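Local coordinates for peptidase S9 prolyl oligopeptidase catalytic domain-containing protein (Pyrococcus horikoshii, PDB 4HXF), which probably works as a serine-type acylaminoacyl peptidase, cleaving peptides within a hexamer that encloses its own active sites, at residues A[433-441]-A[467-475]; A[489-497]-A[522-530]. All coordinates share one frame; numbering follows the deposited sequence.

Contact 1 (A[433-441]-A[467-475]). With Y3A (N-[(benzyloxy)carbonyl]glycyl-N-[(2S,3R)-4-chloro-3-hydroxy-1-phenylbutan-2-yl]glycinamide), chain B.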
loop_
_atom_site.group_PDB
_atom_site.type_symbol
_atom_site.label_atom_id
_atom_site.label_comp_id
_atom_site.label_asym_id
_atom_site.label_seq_id
_atom_site.Cartn_x
_atom_site.Cartn_y
_atom_site.Cartn_z
ATOM N N THR A 433 22.162 45.428 27.126
ATOM C CA THR A 433 22.403 44.749 25.804
ATOM C C THR A 433 22.670 45.746 24.649
ATOM O O THR A 433 21.938 46.693 24.512
ATOM C CB THR A 433 21.195 43.939 25.397
ATOM O OG1 THR A 433 19.997 44.732 25.318
ATOM C CG2 THR A 433 20.948 42.725 26.342
ATOM N N GLY A 434 23.759 45.541 23.944
ATOM C CA GLY A 434 24.107 46.445 22.806
ATOM C C GLY A 434 24.960 47.618 23.235
ATOM O O GLY A 434 25.421 48.409 22.425
ATOM N N LEU A 435 25.231 47.748 24.548
ATOM C CA LEU A 435 25.977 48.890 25.058
ATOM C C LEU A 435 27.423 48.477 25.276
ATOM O O LEU A 435 28.147 48.344 24.307
ATOM C CB LEU A 435 25.282 49.497 26.321
ATOM C CG LEU A 435 23.810 49.919 26.131
ATOM C CD1 LEU A 435 23.222 50.532 27.391
ATOM C CD2 LEU A 435 23.715 50.882 24.902
ATOM N N GLU A 436 27.843 48.237 26.501
ATOM C CA GLU A 436 29.277 47.871 26.715
ATOM C C GLU A 436 29.658 46.562 26.012
ATOM O O GLU A 436 30.788 46.413 25.531
ATOM C CB GLU A 436 29.605 47.791 28.197
ATOM C CG GLU A 436 29.605 49.085 28.973
ATOM C CD GLU A 436 28.195 49.575 29.297
ATOM O OE1 GLU A 436 27.182 48.827 29.417
ATOM O OE2 GLU A 436 28.061 50.791 29.448
ATOM N N ASP A 437 28.770 45.560 25.943
ATOM C CA ASP A 437 29.125 44.315 25.276
ATOM C C ASP A 437 29.482 44.491 23.813
ATOM O O ASP A 437 30.422 43.892 23.294
ATOM C CB ASP A 437 28.162 43.152 25.533
ATOM C CG ASP A 437 26.719 43.333 24.940
ATOM O OD1 ASP A 437 26.343 44.450 24.556
ATOM O OD2 ASP A 437 25.979 42.327 24.942
ATOM N N PHE A 438 28.728 45.332 23.102
ATOM C CA PHE A 438 29.052 45.666 21.755
ATOM C C PHE A 438 30.362 46.402 21.629
ATOM O O PHE A 438 31.150 46.112 20.767
ATOM C CB PHE A 438 27.932 46.504 21.148
ATOM C CG PHE A 438 28.187 46.929 19.689
ATOM C CD1 PHE A 438 28.501 45.973 18.728
ATOM C CD2 PHE A 438 28.080 48.231 19.318
ATOM C CE1 PHE A 438 28.740 46.357 17.378
ATOM C CE2 PHE A 438 28.305 48.628 18.022
ATOM C CZ PHE A 438 28.632 47.700 17.067
ATOM N N GLN A 439 30.636 47.276 22.578
ATOM C CA GLN A 439 31.938 47.931 22.654
ATOM C C GLN A 439 33.034 46.949 22.821
ATOM O O GLN A 439 34.142 47.135 22.252
ATOM C CB GLN A 439 31.949 49.016 23.769
ATOM C CG GLN A 439 30.947 50.175 23.466
ATOM C CD GLN A 439 31.176 50.895 22.110
ATOM O OE1 GLN A 439 32.304 51.251 21.778
ATOM N NE2 GLN A 439 30.096 51.077 21.316
ATOM N N ASP A 440 32.822 45.912 23.646
ATOM C CA ASP A 440 33.857 44.871 23.849
ATOM C C ASP A 440 34.190 44.180 22.527
ATOM O O ASP A 440 35.359 43.922 22.216
ATOM C CB ASP A 440 33.407 43.799 24.848
ATOM C CG ASP A 440 33.243 44.313 26.302
ATOM O OD1 ASP A 440 33.816 45.334 26.669
ATOM O OD2 ASP A 440 32.440 43.663 26.984
ATOM N N ILE A 441 33.178 43.897 21.719
ATOM C CA ILE A 441 33.348 43.248 20.407
ATOM C C ILE A 441 34.170 44.186 19.472
ATOM O O ILE A 441 35.210 43.782 18.959
ATOM C CB ILE A 441 32.001 42.842 19.807
ATOM C CG1 ILE A 441 31.419 41.693 20.657
ATOM C CG2 ILE A 441 32.222 42.411 18.338
ATOM C CD1 ILE A 441 29.904 41.506 20.328
ATOM N N TYR A 467 21.387 35.494 20.480
ATOM C CA TYR A 467 21.919 36.781 20.943
ATOM C C TYR A 467 22.989 37.299 19.927
ATOM O O TYR A 467 23.188 38.526 19.779
ATOM C CB TYR A 467 22.429 36.677 22.391
ATOM C CG TYR A 467 22.772 38.044 22.952
ATOM C CD1 TYR A 467 21.735 38.931 23.309
ATOM C CD2 TYR A 467 24.064 38.518 23.010
ATOM C CE1 TYR A 467 22.014 40.194 23.806
ATOM C CE2 TYR A 467 24.369 39.758 23.494
ATOM C CZ TYR A 467 23.356 40.642 23.884
ATOM O OH TYR A 467 23.598 41.941 24.341
ATOM N N GLY A 468 23.665 36.346 19.217
ATOM C CA GLY A 468 24.663 36.697 18.252
ATOM C C GLY A 468 24.008 37.309 16.995
ATOM O O GLY A 468 24.628 38.106 16.293
ATOM N N GLY A 469 22.795 36.860 16.735
ATOM C CA GLY A 469 21.946 37.422 15.645
ATOM C C GLY A 469 21.450 38.812 16.001
ATOM O O GLY A 469 21.561 39.791 15.214
ATOM N N TYR A 470 20.952 39.008 17.238
ATOM C CA TYR A 470 20.692 40.342 17.772
ATOM C C TYR A 470 21.898 41.217 17.510
ATOM O O TYR A 470 21.828 42.385 17.136
ATOM C CB TYR A 470 20.445 40.224 19.325
ATOM C CG TYR A 470 20.527 41.580 20.005
ATOM C CD1 TYR A 470 19.556 42.489 19.879
ATOM C CD2 TYR A 470 21.603 41.909 20.788
ATOM C CE1 TYR A 470 19.643 43.705 20.506
ATOM C CE2 TYR A 470 21.729 43.086 21.451
ATOM C CZ TYR A 470 20.682 44.023 21.321
ATOM O OH TYR A 470 20.798 45.291 21.949
ATOM N N MET A 471 23.079 40.742 17.947
ATOM C CA MET A 471 24.243 41.626 17.874
ATOM C C MET A 471 24.757 41.913 16.461
ATOM O O MET A 471 25.230 43.002 16.205
ATOM C CB MET A 471 25.414 41.045 18.612
ATOM C CG MET A 471 26.608 41.977 18.825
ATOM S SD MET A 471 26.203 43.310 19.973
ATOM C CE MET A 471 25.834 42.457 21.474
ATOM N N THR A 472 24.537 41.012 15.538
ATOM C CA THR A 472 24.763 41.247 14.126
ATOM C C THR A 472 23.807 42.334 13.626
ATOM O O THR A 472 24.201 43.274 12.950
ATOM C CB THR A 472 24.551 39.943 13.288
ATOM O OG1 THR A 472 25.573 38.989 13.667
ATOM C CG2 THR A 472 24.689 40.174 11.784
ATOM N N ASN A 473 22.521 42.154 13.937
ATOM C CA ASN A 473 21.512 43.206 13.614
ATOM C C ASN A 473 21.932 44.575 14.121
ATOM O O ASN A 473 21.942 45.641 13.469
ATOM C CB ASN A 473 20.124 42.881 14.195
ATOM C CG ASN A 473 19.493 41.622 13.669
ATOM O OD1 ASN A 473 19.866 41.086 12.608
ATOM N ND2 ASN A 473 18.450 41.134 14.419
ATOM N N TRP A 474 22.318 44.579 15.408
ATOM C CA TRP A 474 22.680 45.795 16.117
ATOM C C TRP A 474 23.876 46.432 15.530
ATOM O O TRP A 474 23.910 47.623 15.205
ATOM C CB TRP A 474 22.919 45.427 17.560
ATOM C CG TRP A 474 23.143 46.629 18.469
ATOM C CD1 TRP A 474 24.291 46.880 19.140
ATOM C CD2 TRP A 474 22.160 47.621 18.959
ATOM N NE1 TRP A 474 24.185 47.994 19.907
ATOM C CE2 TRP A 474 22.892 48.501 19.844
ATOM C CE3 TRP A 474 20.829 47.915 18.683
ATOM C CZ2 TRP A 474 22.283 49.495 20.529
ATOM C CZ3 TRP A 474 20.229 48.975 19.318
ATOM C CH2 TRP A 474 20.910 49.775 20.219
ATOM N N ALA A 475 24.900 45.636 15.260
ATOM C CA ALA A 475 26.151 46.107 14.698
ATOM C C ALA A 475 25.937 46.818 13.347
ATOM O O ALA A 475 26.521 47.897 13.064
ATOM C CB ALA A 475 27.091 44.925 14.470
HETATM N N3 Y3A B . 19.398 30.393 27.040
HETATM C CA3 Y3A B . 19.257 31.814 26.670
HETATM C C3 Y3A B . 18.695 31.802 25.245
HETATM O O3 Y3A B . 18.107 30.898 24.686
HETATM C C4 Y3A B . 19.863 32.444 22.116
HETATM O O4 Y3A B . 21.044 33.088 22.434
HETATM C CA4 Y3A B . 18.761 33.038 22.975
HETATM N N4 Y3A B . 19.254 32.959 24.376
HETATM C CB4 Y3A B . 18.550 34.575 22.840
HETATM C CG4 Y3A B . 17.470 35.114 23.718
HETATM C CD1 Y3A B . 16.111 34.776 23.621
HETATM C CD2 Y3A B . 17.795 36.077 24.663
HETATM C CE1 Y3A B . 15.133 35.316 24.436
HETATM C CE2 Y3A B . 16.829 36.625 25.495
HETATM C CZ4 Y3A B . 15.531 36.230 25.401
HETATM C C15 Y3A B . 19.793 30.887 21.896
#
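Helix 467-478, which leaves the probable nucleophile elbow of the alpha/beta-hydrolase domain, meets the T433-G434 turn and helix 436-451 through Y467, M471 and W474. The Y467 hydroxyl donates to D437 OD2 in a very short hydrogen bond of 2.5 Å, the acceptor lying in the ring plane at its edge. Swinging the carboxylate between the backbone N and the carbonyl carbon (chi1 66°) also turns D437 OD1 back to G434 N, 2.9 Å away, which it meets with its syn lone pair. G434 is gripped again at its carbonyl: W474 NE1 donates a 2.8 Å hydrogen bond to G434 O, on a lone pair in the carbonyl plane, though the acceptor is tilted out of the indole plane. The indole then presents its edge to the F438 face, ring planes 80° apart and centroids separated by 5.2 Å. M471, bent along its chain, sets SD obliquely 3.7 Å from F438 CD1, a Met-aromatic contact, while I441 CD1 reaches M471 CG. At the helix start, Y467 N donates to O4 of Y3A over 3.1 Å. The helix segments cross at -80°; I441 and M471 touch V384 of strand 378-384, and A475 touches I462 of strand 460-465.

Contact 2 (A[489-497]-A[522-530]); sequences NGISYWLTS and YRKLSPLFY. With Y3A (N-[(benzyloxy)carbonyl]glycyl-N-[(2S,3R)-4-chloro-3-hydroxy-1-phenylbutan-2-yl]glycinamide), chain B.
With CG anti to the backbone N, chi1 -173° puts a face of the Y493 ring in front of the F529 edge, while S526 holds OG beside its own backbone N (chi1 -74°), where it faces W494 N. That amide donates to S526 OG over 2.9 Å, and the same hydroxyl donates to Y522 O, so OG links the start of helix 494-500 and the end of helix 521-524. Next to it, L528 N bonds S492 O at 2.9 Å, and W494 NE1 adds a weak bond to L525 O. F529 points its edge at one face of Y493, CE1 to CE1 3.5 Å with planes 77° apart; L495 CA lies over the rim of the opposite face. The Y493 hydroxyl pairs with Y493 of the second subunit. With an alanine in place of Y493, the F529 edge would probably lose the face it packs on, and the subunit interface its paired hydroxyls. I491 CG2 sits over the centre of the W494 indole, whose CZ3 comes within 3.9 Å of Y3A CE2; I491 CD1 and S497 OG also approach the inhibitor's phenylalanine-like benzyl side chain. W494, by its edge, with I491 and S497 lines one part of this phenyl site, consistent with the S1 specificity pocket of prolyl oligopeptidase-type peptidases.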
loop_
_atom_site.group_PDB
_atom_site.type_symbol
_atom_site.label_atom_id
_atom_site.label_comp_id
_atom_site.label_asym_id
_atom_site.label_seq_id
_atom_site.Cartn_x
_atom_site.Cartn_y
_atom_site.Cartn_z
ATOM N N ASN A 489 18.182 33.570 13.620
ATOM C CA ASN A 489 17.360 33.226 14.752
ATOM C C ASN A 489 17.574 34.241 15.899
ATOM O O ASN A 489 17.730 33.882 17.066
ATOM C CB ASN A 489 17.598 31.790 15.214
ATOM C CG ASN A 489 17.202 30.780 14.180
ATOM O OD1 ASN A 489 17.964 30.582 13.170
ATOM N ND2 ASN A 489 16.032 30.146 14.371
ATOM N N GLY A 490 17.569 35.521 15.500
ATOM C CA GLY A 490 18.003 36.647 16.328
ATOM C C GLY A 490 16.916 37.386 17.079
ATOM O O GLY A 490 15.858 36.910 17.222
ATOM N N ILE A 491 17.254 38.536 17.573
ATOM C CA ILE A 491 16.325 39.528 18.063
ATOM C C ILE A 491 16.530 40.843 17.361
ATOM O O ILE A 491 17.629 41.329 17.250
ATOM C CB ILE A 491 16.509 39.723 19.609
ATOM C CG1 ILE A 491 16.346 38.433 20.379
ATOM C CG2 ILE A 491 15.514 40.808 20.109
ATOM C CD1 ILE A 491 17.724 37.813 20.792
ATOM N N SER A 492 15.420 41.376 16.866
ATOM C CA SER A 492 15.275 42.738 16.370
ATOM C C SER A 492 14.421 43.649 17.281
ATOM O O SER A 492 14.637 44.861 17.187
ATOM C CB SER A 492 14.778 42.883 14.911
ATOM O OG SER A 492 13.471 42.398 14.735
ATOM N N TYR A 493 13.493 43.078 18.043
ATOM C CA TYR A 493 12.668 43.850 18.918
ATOM C C TYR A 493 12.397 43.205 20.224
ATOM O O TYR A 493 11.689 42.166 20.296
ATOM C CB TYR A 493 11.332 44.217 18.199
ATOM C CG TYR A 493 10.379 45.167 18.883
ATOM C CD1 TYR A 493 10.825 46.034 19.935
ATOM C CD2 TYR A 493 9.089 45.346 18.477
ATOM C CE1 TYR A 493 9.991 46.927 20.550
ATOM C CE2 TYR A 493 8.254 46.234 19.078
ATOM C CZ TYR A 493 8.676 47.034 20.146
ATOM O OH TYR A 493 7.869 47.949 20.692
ATOM N N TRP A 494 12.961 43.768 21.316
ATOM C CA TRP A 494 12.776 43.128 22.600
ATOM C C TRP A 494 11.340 43.016 23.077
ATOM O O TRP A 494 11.014 42.061 23.845
ATOM C CB TRP A 494 13.647 43.788 23.685
ATOM C CG TRP A 494 15.104 43.601 23.394
ATOM C CD1 TRP A 494 16.023 44.562 23.025
ATOM C CD2 TRP A 494 15.831 42.361 23.527
ATOM N NE1 TRP A 494 17.277 43.968 22.899
ATOM C CE2 TRP A 494 17.180 42.641 23.129
ATOM C CE3 TRP A 494 15.476 41.080 23.847
ATOM C CZ2 TRP A 494 18.190 41.683 23.163
ATOM C CZ3 TRP A 494 16.486 40.120 23.884
ATOM C CH2 TRP A 494 17.802 40.423 23.510
ATOM N N LEU A 495 10.448 43.924 22.735
ATOM C CA LEU A 495 9.141 43.855 23.330
ATOM C C LEU A 495 8.403 42.614 22.856
ATOM O O LEU A 495 7.736 41.925 23.644
ATOM C CB LEU A 495 8.253 45.073 23.020
ATOM C CG LEU A 495 6.972 45.157 23.825
ATOM C CD1 LEU A 495 7.166 45.254 25.329
ATOM C CD2 LEU A 495 6.095 46.329 23.460
ATOM N N THR A 496 8.542 42.240 21.561
ATOM C CA THR A 496 7.936 40.996 21.103
ATOM C C THR A 496 8.623 39.752 21.631
ATOM O O THR A 496 8.040 38.671 21.716
ATOM C CB THR A 496 7.746 40.957 19.574
ATOM O OG1 THR A 496 9.031 40.952 18.970
ATOM C CG2 THR A 496 6.902 42.175 19.152
ATOM N N SER A 497 9.948 39.834 21.916
ATOM C CA SER A 497 10.579 38.747 22.606
ATOM C C SER A 497 9.906 38.515 23.963
ATOM O O SER A 497 9.541 37.401 24.337
ATOM C CB SER A 497 12.082 39.061 22.763
ATOM O OG SER A 497 12.736 38.052 23.602
ATOM N N TYR A 522 13.184 48.851 25.832
ATOM C CA TYR A 522 12.707 47.881 24.895
ATOM C C TYR A 522 12.724 48.378 23.448
ATOM O O TYR A 522 12.763 47.573 22.518
ATOM C CB TYR A 522 11.282 47.410 25.277
ATOM C CG TYR A 522 11.389 46.348 26.362
ATOM C CD1 TYR A 522 11.594 46.699 27.724
ATOM C CD2 TYR A 522 11.292 45.032 26.085
ATOM C CE1 TYR A 522 11.663 45.732 28.687
ATOM C CE2 TYR A 522 11.419 44.044 27.071
ATOM C CZ TYR A 522 11.581 44.420 28.388
ATOM O OH TYR A 522 11.755 43.431 29.337
ATOM N N ARG A 523 12.653 49.705 23.285
ATOM C CA ARG A 523 12.852 50.309 21.967
ATOM C C ARG A 523 14.288 50.767 21.783
ATOM O O ARG A 523 14.888 50.520 20.723
ATOM C CB ARG A 523 11.940 51.548 21.840
ATOM C CG ARG A 523 10.458 51.178 21.559
ATOM C CD ARG A 523 9.604 52.451 21.784
ATOM N NE ARG A 523 10.083 53.489 20.840
ATOM C CZ ARG A 523 9.503 53.763 19.652
ATOM N NH1 ARG A 523 8.324 53.168 19.265
ATOM N NH2 ARG A 523 10.081 54.686 18.868
ATOM N N LYS A 524 14.880 51.395 22.802
ATOM C CA LYS A 524 16.201 51.936 22.702
ATOM C C LYS A 524 17.289 50.900 22.344
ATOM O O LYS A 524 18.252 51.252 21.638
ATOM C CB LYS A 524 16.671 52.666 24.011
ATOM C CG LYS A 524 18.106 53.127 24.026
ATOM C CD LYS A 524 18.607 53.746 25.376
ATOM C CE LYS A 524 20.167 53.790 25.435
ATOM N NZ LYS A 524 20.742 54.115 26.799
ATOM N N LEU A 525 17.167 49.699 22.867
ATOM C CA LEU A 525 18.146 48.697 22.595
ATOM C C LEU A 525 17.735 47.659 21.521
ATOM O O LEU A 525 18.319 46.574 21.426
ATOM C CB LEU A 525 18.515 47.968 23.869
ATOM C CG LEU A 525 18.946 48.961 24.944
ATOM C CD1 LEU A 525 19.120 48.143 26.279
ATOM C CD2 LEU A 525 20.185 49.784 24.528
ATOM N N SER A 526 16.731 48.017 20.686
ATOM C CA SER A 526 16.237 47.118 19.672
ATOM C C SER A 526 16.665 47.558 18.278
ATOM O O SER A 526 16.330 48.681 17.870
ATOM C CB SER A 526 14.682 47.087 19.723
ATOM O OG SER A 526 14.210 46.328 20.882
ATOM N N PRO A 527 17.323 46.683 17.532
ATOM C CA PRO A 527 17.762 47.017 16.134
ATOM C C PRO A 527 16.635 47.531 15.203
ATOM O O PRO A 527 16.941 48.385 14.383
ATOM C CB PRO A 527 18.353 45.711 15.607
ATOM C CG PRO A 527 18.827 45.020 16.877
ATOM C CD PRO A 527 17.911 45.418 17.968
ATOM N N LEU A 528 15.427 47.011 15.384
ATOM C CA LEU A 528 14.320 47.381 14.511
ATOM C C LEU A 528 14.189 48.878 14.351
ATOM O O LEU A 528 13.964 49.386 13.233
ATOM C CB LEU A 528 12.985 46.763 14.997
ATOM C CG LEU A 528 11.829 46.899 14.006
ATOM C CD1 LEU A 528 12.090 45.970 12.861
ATOM C CD2 LEU A 528 10.496 46.469 14.722
ATOM N N PHE A 529 14.352 49.606 15.431
ATOM C CA PHE A 529 14.091 51.037 15.428
ATOM C C PHE A 529 15.193 51.855 14.729
ATOM O O PHE A 529 15.022 53.072 14.462
ATOM C CB PHE A 529 13.890 51.526 16.828
ATOM C CG PHE A 529 12.673 51.016 17.407
ATOM C CD1 PHE A 529 12.616 49.803 18.005
ATOM C CD2 PHE A 529 11.465 51.670 17.140
ATOM C CE1 PHE A 529 11.446 49.269 18.437
ATOM C CE2 PHE A 529 10.226 51.135 17.547
ATOM C CZ PHE A 529 10.235 49.919 18.255
ATOM N N TYR A 530 16.322 51.218 14.449
ATOM C CA TYR A 530 17.465 51.843 13.790
ATOM C C TYR A 530 17.748 51.303 12.441
ATOM O O TYR A 530 18.827 51.493 11.866
ATOM C CB TYR A 530 18.720 51.585 14.685
ATOM C CG TYR A 530 18.571 52.122 16.127
ATOM C CD1 TYR A 530 18.105 51.297 17.150
ATOM C CD2 TYR A 530 19.125 53.318 16.509
ATOM C CE1 TYR A 530 18.030 51.728 18.443
ATOM C CE2 TYR A 530 19.115 53.732 17.872
ATOM C CZ TYR A 530 18.566 52.889 18.819
ATOM O OH TYR A 530 18.424 53.402 20.100
HETATM N N3 Y3A B . 19.398 30.393 27.040
HETATM C CA3 Y3A B . 19.257 31.814 26.670
HETATM C C3 Y3A B . 18.695 31.802 25.245
HETATM O O3 Y3A B . 18.107 30.898 24.686
HETATM C C4 Y3A B . 19.863 32.444 22.116
HETATM O O4 Y3A B . 21.044 33.088 22.434
HETATM C CA4 Y3A B . 18.761 33.038 22.975
HETATM N N4 Y3A B . 19.254 32.959 24.376
HETATM C CB4 Y3A B . 18.550 34.575 22.840
HETATM C CG4 Y3A B . 17.470 35.114 23.718
HETATM C CD1 Y3A B . 16.111 34.776 23.621
HETATM C CD2 Y3A B . 17.795 36.077 24.663
HETATM C CE1 Y3A B . 15.133 35.316 24.436
HETATM C CE2 Y3A B . 16.829 36.625 25.495
HETATM C CZ4 Y3A B . 15.531 36.230 25.401
HETATM C C15 Y3A B . 19.793 30.887 21.896
#

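Contacts 1 and 2 follow one another along the chain, the first closing before the second opens, and their centres lie about 12 Å apart in the same alpha/beta-hydrolase domain. Strand 484-488 of its central sheet links helix 467-478 to the loop that enters contact 2. The two contacts also touch directly: Y470 OH is 2.8 Å from L525 O and N473 ND2 is 3.0 Å from I491 O, both probable hydrogen bonds, while Y470 CE1 packs 3.4 Å from W494 NE1. Both reach Y3A, contact 1 by a backbone amide and contact 2 by I491, W494 and S497 beside its phenylalanine-like side chain, so the helix following the probable nucleophile is tied directly to the pocket wall.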